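Transketolase (Campylobacter jejuni, PDB 3L84) belongs to the transketolase family of thiamine diphosphate-dependent enzymes and forms a two-chain assembly. Local coordinates at residues L16-V21 against A31-A36; P323-I328 against A486-I491; G119-V124 against E157-E162. All blocks are in the same frame, centred on the assembly; numbering follows the deposited sequence. Where two conformers were deposited one is given.

Contact 1 of 3, residues L16-V21 against A31-A36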
# COMPACT_ATOMS: atom_id res chain seq x y z
N LEU A 16 -36.37 -1.76 1.41
CA LEU A 16 -35.66 -2.24 2.60
C LEU A 16 -34.35 -1.48 2.75
O LEU A 16 -34.02 -1.00 3.83
CB LEU A 16 -35.40 -3.76 2.54
CG LEU A 16 -36.58 -4.69 2.77
CD1 LEU A 16 -36.11 -6.12 2.73
CD2 LEU A 16 -37.29 -4.40 4.12
N SER A 17 -33.62 -1.32 1.67
CA SER A 17 -32.32 -0.64 1.71
C SER A 17 -32.49 0.81 2.10
O SER A 17 -31.77 1.33 2.97
CB SER A 17 -31.62 -0.71 0.35
OG SER A 17 -31.33 -2.06 -0.04
N ALA A 18 -33.42 1.50 1.47
CA ALA A 18 -33.66 2.90 1.77
C ALA A 18 -34.12 3.12 3.20
O ALA A 18 -33.66 4.04 3.87
CB ALA A 18 -34.71 3.47 0.78
N ASP A 19 -35.04 2.27 3.64
CA ASP A 19 -35.55 2.37 5.00
C ASP A 19 -34.47 2.11 6.04
O ASP A 19 -34.48 2.72 7.12
CB ASP A 19 -36.72 1.40 5.24
CG ASP A 19 -38.00 1.76 4.46
OD1 ASP A 19 -38.15 2.92 4.01
OD2 ASP A 19 -38.91 0.90 4.35
N MSE A 20 -33.59 1.16 5.78
CA MSE A 20 -32.46 0.87 6.68
C MSE A 20 -31.53 2.03 6.87
O MSE A 20 -31.15 2.38 7.92
CB MSE A 20 -31.63 -0.32 6.16
CG MSE A 20 -32.33 -1.58 6.26
SE MSE A 20 -31.49 -3.00 5.18
CE MSE A 20 -29.96 -2.76 6.05
N VAL A 21 -31.17 2.64 5.76
CA VAL A 21 -30.30 3.79 5.77
C VAL A 21 -30.98 4.97 6.47
O VAL A 21 -30.38 5.69 7.26
CB VAL A 21 -29.92 4.18 4.32
CG1 VAL A 21 -29.21 5.55 4.26
CG2 VAL A 21 -29.02 3.09 3.75
N ALA A 31 -26.44 3.35 -4.56
CA ALA A 31 -26.06 2.10 -5.24
C ALA A 31 -27.04 0.94 -5.03
O ALA A 31 -27.35 0.24 -5.98
CB ALA A 31 -24.60 1.72 -4.95
N PRO A 32 -27.53 0.72 -3.80
CA PRO A 32 -28.59 -0.28 -3.63
C PRO A 32 -29.74 -0.11 -4.59
O PRO A 32 -30.22 -1.08 -5.19
CB PRO A 32 -28.99 -0.09 -2.18
CG PRO A 32 -27.64 0.27 -1.53
CD PRO A 32 -26.96 1.17 -2.52
N LEU A 33 -30.21 1.13 -4.75
CA LEU A 33 -31.31 1.42 -5.67
C LEU A 33 -30.90 1.19 -7.12
O LEU A 33 -31.70 0.68 -7.91
CB LEU A 33 -31.86 2.83 -5.46
CG LEU A 33 -33.03 2.94 -4.49
CD1 LEU A 33 -32.68 2.42 -3.08
CD2 LEU A 33 -33.49 4.38 -4.40
N GLY A 34 -29.67 1.53 -7.46
CA GLY A 34 -29.16 1.33 -8.81
C GLY A 34 -28.96 -0.12 -9.17
O GLY A 34 -29.07 -0.47 -10.33
N LEU A 35 -28.71 -0.96 -8.17
CA LEU A 35 -28.36 -2.36 -8.36
C LEU A 35 -29.54 -3.32 -8.12
O LEU A 35 -29.42 -4.53 -8.34
CB LEU A 35 -27.20 -2.78 -7.46
CG LEU A 35 -25.85 -2.17 -7.86
CD1 LEU A 35 -24.86 -2.39 -6.72
CD2 LEU A 35 -25.39 -2.78 -9.14
N ALA A 36 -30.68 -2.81 -7.69
CA ALA A 36 -31.76 -3.68 -7.24
C ALA A 36 -32.37 -4.55 -8.33
O ALA A 36 -32.74 -5.71 -8.07
CB ALA A 36 -32.85 -2.88 -6.55

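Contact 2 of 3, residues P323-I328 against A486-I491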
# COMPACT_ATOMS: atom_id res chain seq x y z
N PRO A 323 -7.25 -30.60 8.85
CA PRO A 323 -5.82 -30.76 8.81
C PRO A 323 -5.25 -31.09 10.18
O PRO A 323 -5.74 -30.58 11.22
CB PRO A 323 -5.32 -29.41 8.29
CG PRO A 323 -6.40 -28.46 8.56
CD PRO A 323 -7.67 -29.25 8.44
N ASP A 324 -4.24 -31.95 10.18
CA ASP A 324 -3.61 -32.40 11.41
C ASP A 324 -2.25 -31.74 11.52
O ASP A 324 -1.28 -32.20 10.92
CB ASP A 324 -3.44 -33.92 11.38
CG ASP A 324 -2.86 -34.47 12.66
OD1 ASP A 324 -2.28 -33.73 13.48
OD2 ASP A 324 -3.03 -35.71 12.86
N PHE A 325 -2.16 -30.67 12.30
CA PHE A 325 -0.92 -29.93 12.40
C PHE A 325 0.05 -30.58 13.38
O PHE A 325 1.25 -30.37 13.30
CB PHE A 325 -1.20 -28.49 12.83
CG PHE A 325 -2.14 -27.76 11.92
CD1 PHE A 325 -1.91 -27.72 10.57
CD2 PHE A 325 -3.23 -27.05 12.42
CE1 PHE A 325 -2.77 -27.06 9.71
CE2 PHE A 325 -4.09 -26.38 11.56
CZ PHE A 325 -3.84 -26.38 10.21
N ASN A 326 -0.49 -31.42 14.26
CA ASN A 326 0.31 -32.06 15.32
C ASN A 326 1.27 -33.10 14.79
O ASN A 326 2.33 -33.29 15.36
CB ASN A 326 -0.58 -32.74 16.37
CG ASN A 326 -1.37 -31.74 17.21
OD1 ASN A 326 -0.96 -30.59 17.36
ND2 ASN A 326 -2.51 -32.19 17.76
N LYS A 327 0.88 -33.75 13.70
CA LYS A 327 1.65 -34.87 13.17
C LYS A 327 2.94 -34.45 12.46
O LYS A 327 3.80 -35.28 12.24
CB LYS A 327 0.82 -35.74 12.19
CG LYS A 327 0.37 -35.03 10.94
CD LYS A 327 0.20 -35.93 9.68
CE LYS A 327 1.31 -35.57 8.64
NZ LYS A 327 0.89 -35.62 7.21
N ILE A 328 3.09 -33.18 12.13
CA ILE A 328 4.10 -32.72 11.19
C ILE A 328 5.48 -32.78 11.85
O ILE A 328 5.66 -32.22 12.91
CB ILE A 328 3.77 -31.31 10.70
CG1 ILE A 328 2.41 -31.30 9.97
CG2 ILE A 328 4.89 -30.78 9.81
CD1 ILE A 328 1.93 -29.91 9.60
N ALA A 486 1.72 -20.42 14.76
CA ALA A 486 0.90 -19.80 13.73
C ALA A 486 -0.20 -20.73 13.22
O ALA A 486 -1.34 -20.29 12.99
CB ALA A 486 1.75 -19.37 12.56
N LEU A 487 0.10 -22.02 13.05
CA LEU A 487 -0.93 -22.94 12.57
C LEU A 487 -2.04 -23.15 13.56
O LEU A 487 -3.15 -23.41 13.13
CB LEU A 487 -0.32 -24.28 12.16
CG LEU A 487 0.55 -24.17 10.93
CD1 LEU A 487 1.38 -25.45 10.79
CD2 LEU A 487 -0.16 -23.94 9.62
N ASN A 488 -1.77 -23.05 14.86
CA ASN A 488 -2.75 -23.24 15.92
C ASN A 488 -3.47 -21.95 16.30
O ASN A 488 -4.50 -21.96 16.98
CB ASN A 488 -2.14 -23.84 17.19
CG ASN A 488 -1.90 -25.36 17.11
OD1 ASN A 488 -1.12 -25.89 17.89
ND2 ASN A 488 -2.60 -26.03 16.23
N ALA A 489 -2.96 -20.81 15.85
CA ALA A 489 -3.48 -19.50 16.23
C ALA A 489 -4.80 -19.20 15.56
O ALA A 489 -5.19 -19.86 14.58
CB ALA A 489 -2.49 -18.38 15.88
N ASP A 490 -5.52 -18.24 16.10
CA ASP A 490 -6.82 -17.85 15.56
C ASP A 490 -6.74 -16.59 14.70
O ASP A 490 -7.80 -16.04 14.36
CB ASP A 490 -7.87 -17.72 16.68
CG ASP A 490 -7.63 -16.58 17.60
OD1 ASP A 490 -6.57 -15.93 17.58
OD2 ASP A 490 -8.58 -16.32 18.43
N ILE A 491 -5.54 -16.14 14.36
CA ILE A 491 -5.32 -14.89 13.63
C ILE A 491 -4.19 -15.15 12.65
O ILE A 491 -3.41 -16.10 12.82
CB ILE A 491 -4.95 -13.75 14.60
CG1 ILE A 491 -3.82 -14.12 15.59
CG2 ILE A 491 -6.20 -13.22 15.36
CD1 ILE A 491 -3.34 -12.95 16.44

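Contact 3 of 3, residues G119-V124 against E157-E162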
# COMPACT_ATOMS: atom_id res chain seq x y z
N GLY A 119 -12.50 -6.21 -3.22
CA GLY A 119 -13.48 -7.25 -3.50
C GLY A 119 -13.32 -7.85 -4.89
O GLY A 119 -13.56 -9.03 -5.10
N VAL A 120 -12.93 -7.04 -5.88
CA VAL A 120 -12.67 -7.54 -7.21
C VAL A 120 -11.52 -8.55 -7.17
O VAL A 120 -11.64 -9.65 -7.75
CB VAL A 120 -12.34 -6.40 -8.20
CG1 VAL A 120 -11.92 -6.96 -9.59
CG2 VAL A 120 -13.57 -5.45 -8.35
N ALA A 121 -10.42 -8.21 -6.48
CA ALA A 121 -9.30 -9.13 -6.35
C ALA A 121 -9.72 -10.35 -5.53
O ALA A 121 -9.27 -11.46 -5.81
CB ALA A 121 -8.09 -8.41 -5.72
N ASN A 122 -10.52 -10.18 -4.48
CA ASN A 122 -11.01 -11.33 -3.71
C ASN A 122 -11.81 -12.27 -4.61
O ASN A 122 -11.67 -13.50 -4.53
CB ASN A 122 -11.94 -10.90 -2.60
CG ASN A 122 -11.30 -10.00 -1.55
OD1 ASN A 122 -10.09 -10.13 -1.20
ND2 ASN A 122 -12.11 -9.12 -1.03
N ALA A 123 -12.64 -11.70 -5.48
CA ALA A 123 -13.46 -12.53 -6.33
C ALA A 123 -12.60 -13.32 -7.33
O ALA A 123 -12.85 -14.50 -7.58
CB ALA A 123 -14.49 -11.69 -7.06
N VAL A 124 -11.58 -12.67 -7.89
CA VAL A 124 -10.60 -13.40 -8.70
C VAL A 124 -9.98 -14.51 -7.89
O VAL A 124 -9.79 -15.63 -8.38
CB VAL A 124 -9.54 -12.44 -9.27
CG1 VAL A 124 -8.34 -13.22 -9.86
CG2 VAL A 124 -10.17 -11.51 -10.31
N GLU A 157 -8.98 1.55 -9.00
CA GLU A 157 -7.91 1.09 -8.11
C GLU A 157 -6.97 0.15 -8.84
O GLU A 157 -7.41 -0.77 -9.54
CB GLU A 157 -8.51 0.41 -6.88
CG GLU A 157 -9.04 1.39 -5.89
CD GLU A 157 -7.98 2.13 -5.11
OE1 GLU A 157 -6.74 1.98 -5.31
OE2 GLU A 157 -8.42 2.93 -4.20
N GLY A 158 -5.67 0.34 -8.67
CA GLY A 158 -4.67 -0.54 -9.28
C GLY A 158 -4.88 -2.02 -9.03
O GLY A 158 -4.63 -2.86 -9.91
N ILE A 159 -5.35 -2.36 -7.83
CA ILE A 159 -5.52 -3.78 -7.46
C ILE A 159 -6.51 -4.48 -8.41
O ILE A 159 -6.38 -5.69 -8.66
CB ILE A 159 -5.92 -3.93 -6.02
CG1 ILE A 159 -5.69 -5.34 -5.52
CG2 ILE A 159 -7.35 -3.42 -5.77
CD1 ILE A 159 -6.08 -5.56 -4.04
N SER A 160 -7.49 -3.75 -8.95
CA SER A 160 -8.44 -4.37 -9.85
C SER A 160 -7.77 -4.81 -11.16
O SER A 160 -8.00 -5.91 -11.65
CB SER A 160 -9.62 -3.43 -10.14
OG SER A 160 -9.28 -2.30 -10.96
N TYR A 161 -6.89 -3.95 -11.70
CA TYR A 161 -6.19 -4.26 -12.92
C TYR A 161 -5.25 -5.46 -12.71
O TYR A 161 -5.14 -6.36 -13.54
CB TYR A 161 -5.34 -3.08 -13.40
CG TYR A 161 -6.05 -1.80 -13.72
CD1 TYR A 161 -6.33 -1.46 -15.03
CD2 TYR A 161 -6.32 -0.85 -12.74
CE1 TYR A 161 -6.90 -0.23 -15.34
CE2 TYR A 161 -6.90 0.36 -13.03
CZ TYR A 161 -7.16 0.69 -14.34
OH TYR A 161 -7.71 1.94 -14.61
N GLU A 162 -4.60 -5.48 -11.54
CA GLU A 162 -3.68 -6.58 -11.23
C GLU A 162 -4.42 -7.88 -11.18
O GLU A 162 -3.99 -8.88 -11.76
CB GLU A 162 -3.07 -6.35 -9.85
CG GLU A 162 -2.03 -5.21 -9.68
CD GLU A 162 -1.49 -5.09 -8.27
OE1 GLU A 162 -1.72 -5.96 -7.42
OE2 GLU A 162 -0.81 -4.08 -7.97

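Contact 1 of 3, residues L16-V21 against A31-A36
S17 and P32 meet across the interface between two consecutive helices, where their CA atoms lie 6.5 Å apart. Following S17 outward, its CB points at the 31-36 helix and comes to 3.7 Å from P32 CB, a van der Waals approach of two methylene carbons. At the tip, OG lies the same 3.7 Å from P32 CB, so that P32 CB sits against the CB-OG bond of the serine, equally far from both atoms. This is van der Waals contact; OG finds its polar partner in its own helix, in a hydrogen bond to L13 O one turn earlier. The torsion is consistent with that bond: OG sits opposite the carbonyl carbon and beside the backbone N (chi1 -63°), a setting from which it can lean back along the helix. P32, in the first turn of its helix, has no backbone N-H to offer, so its ring can pack here without breaking a regular helix bond.

The second pairing is looser. L33 leaves its helix obliquely, and chi1 of -92°, off a staggered value, together with chi2 of 58° places CD1 4.5 Å from A18 CB. All four residues are buried, yet the two segments together cover just 114 Å², which fits a narrow line of small side chains with one leucine branch beside it. Helix 69-79 adds S74 against S17, helix 262-272 brings I265 against A18, and a hydrogen bond from R14 NH2 to L33 O supplies a polar tie between the two helices. Helices 3-24 and 30-42 run in opposite directions and are joined by a short loop, which makes this an antiparallel alpha-alpha hairpin at the start of the thiamine diphosphate-binding domain.

Contact 2 of 3, residues P323-I328 against A486-I491
D324 OD1, just ahead of the F325 ring that packs on L487, is approached by two backbone N-H groups: K327 N at 3.2 Å and, in a weak bond, N326 N at 3.0 Å. The bond from K327, three residues on, defines an Asx motif, and it reaches OD1 from well above the carboxylate plane. Together with the type I turn from F325 to I328, it gives the loop a compact shape from which F325 projects toward the end of helix 476-488.

Across the contact, L487 CB lies over one face of the F325 ring, 4.0 Å from its centroid and 14° off the ring normal, which is the evidence for a CH-pi interaction. CB is displaced toward the CG side of the ring, and CG is 3.9 Å from it. The leucine branches lie by the CD1-CE1 side of the ring: CD1 comes to 4.0 Å from F325 CD1, and CD2 lies near CE1. By the CD2-CE2 side, F325 CE2 is 3.5 Å from L487 O. N488 ND2 approaches CD2 obliquely, its amide plane turned 63° from the ring.

Beyond the pair, L487 rests on L351 of helix 340-354 and on Y330. I328 packs on V350, L351 and N354 of that same helix, while A486 faces S493 and F495 of strand 493-496.

Contact 3 of 3, residues G119-V124 against E157-E162
Apolar packing carries this contact, in two adjacent pairings made by consecutive residues of each buried helix. A121 CB lies 3.9 Å from I159 CD1 and equally close to I159 CG1, so the methyl rests alongside the last bond of the isoleucine. That bond is delivered by an extended chain, CG1 being opposite the backbone N (chi1 -163°) and CD1 extending the zigzag outward (chi2 180°). V120 CG1 meets S160 CB at 4.2 Å, where the CA atoms of the two residues are 5.9 Å apart. A396 of helix 391-404 touches both A121 and I159.

Helix 158-169 belongs to the beta-alpha-beta crossover between the adjacent parallel strands 146-151 and 175-181, and V120 also packs on C150 of the first of these.

Within 157-162, a side-chain and a backbone hydrogen bond share one carbonyl. E157 O accepts from S160 N at 3.0 Å and from S160 OG at 2.8 Å, the latter in the carbonyl plane with a C=O...donor angle of 158°.

Intersubunit bonds use other residues of the same helix: E162 OE2 accepts from G158 N of the second subunit, the reverse bond also forms, and Y161 meets Y161 of that subunit.

How the contacts relate
From the N terminus, contact 1 closes first, joining helices 3-24 and 30-42 over 9 intervening residues. Contact 3 follows, bringing helix 118-137 against helix 158-169 with strand 146-151 between them in sequence. Contact 2 comes last and spans 157 residues, linking the loop after helix 314-321 to the end of helix 476-488, in the pyrimidine-binding range. The three stand in series; none encloses or crosses another. Contacts 1 and 3 both lie in the thiamine diphosphate-binding range, with centres 24 Å apart, the first at the outer part of the chain and the other beside the second subunit. Contact 2 is 42 Å from contact 1, centre to centre, across the middle of the chain.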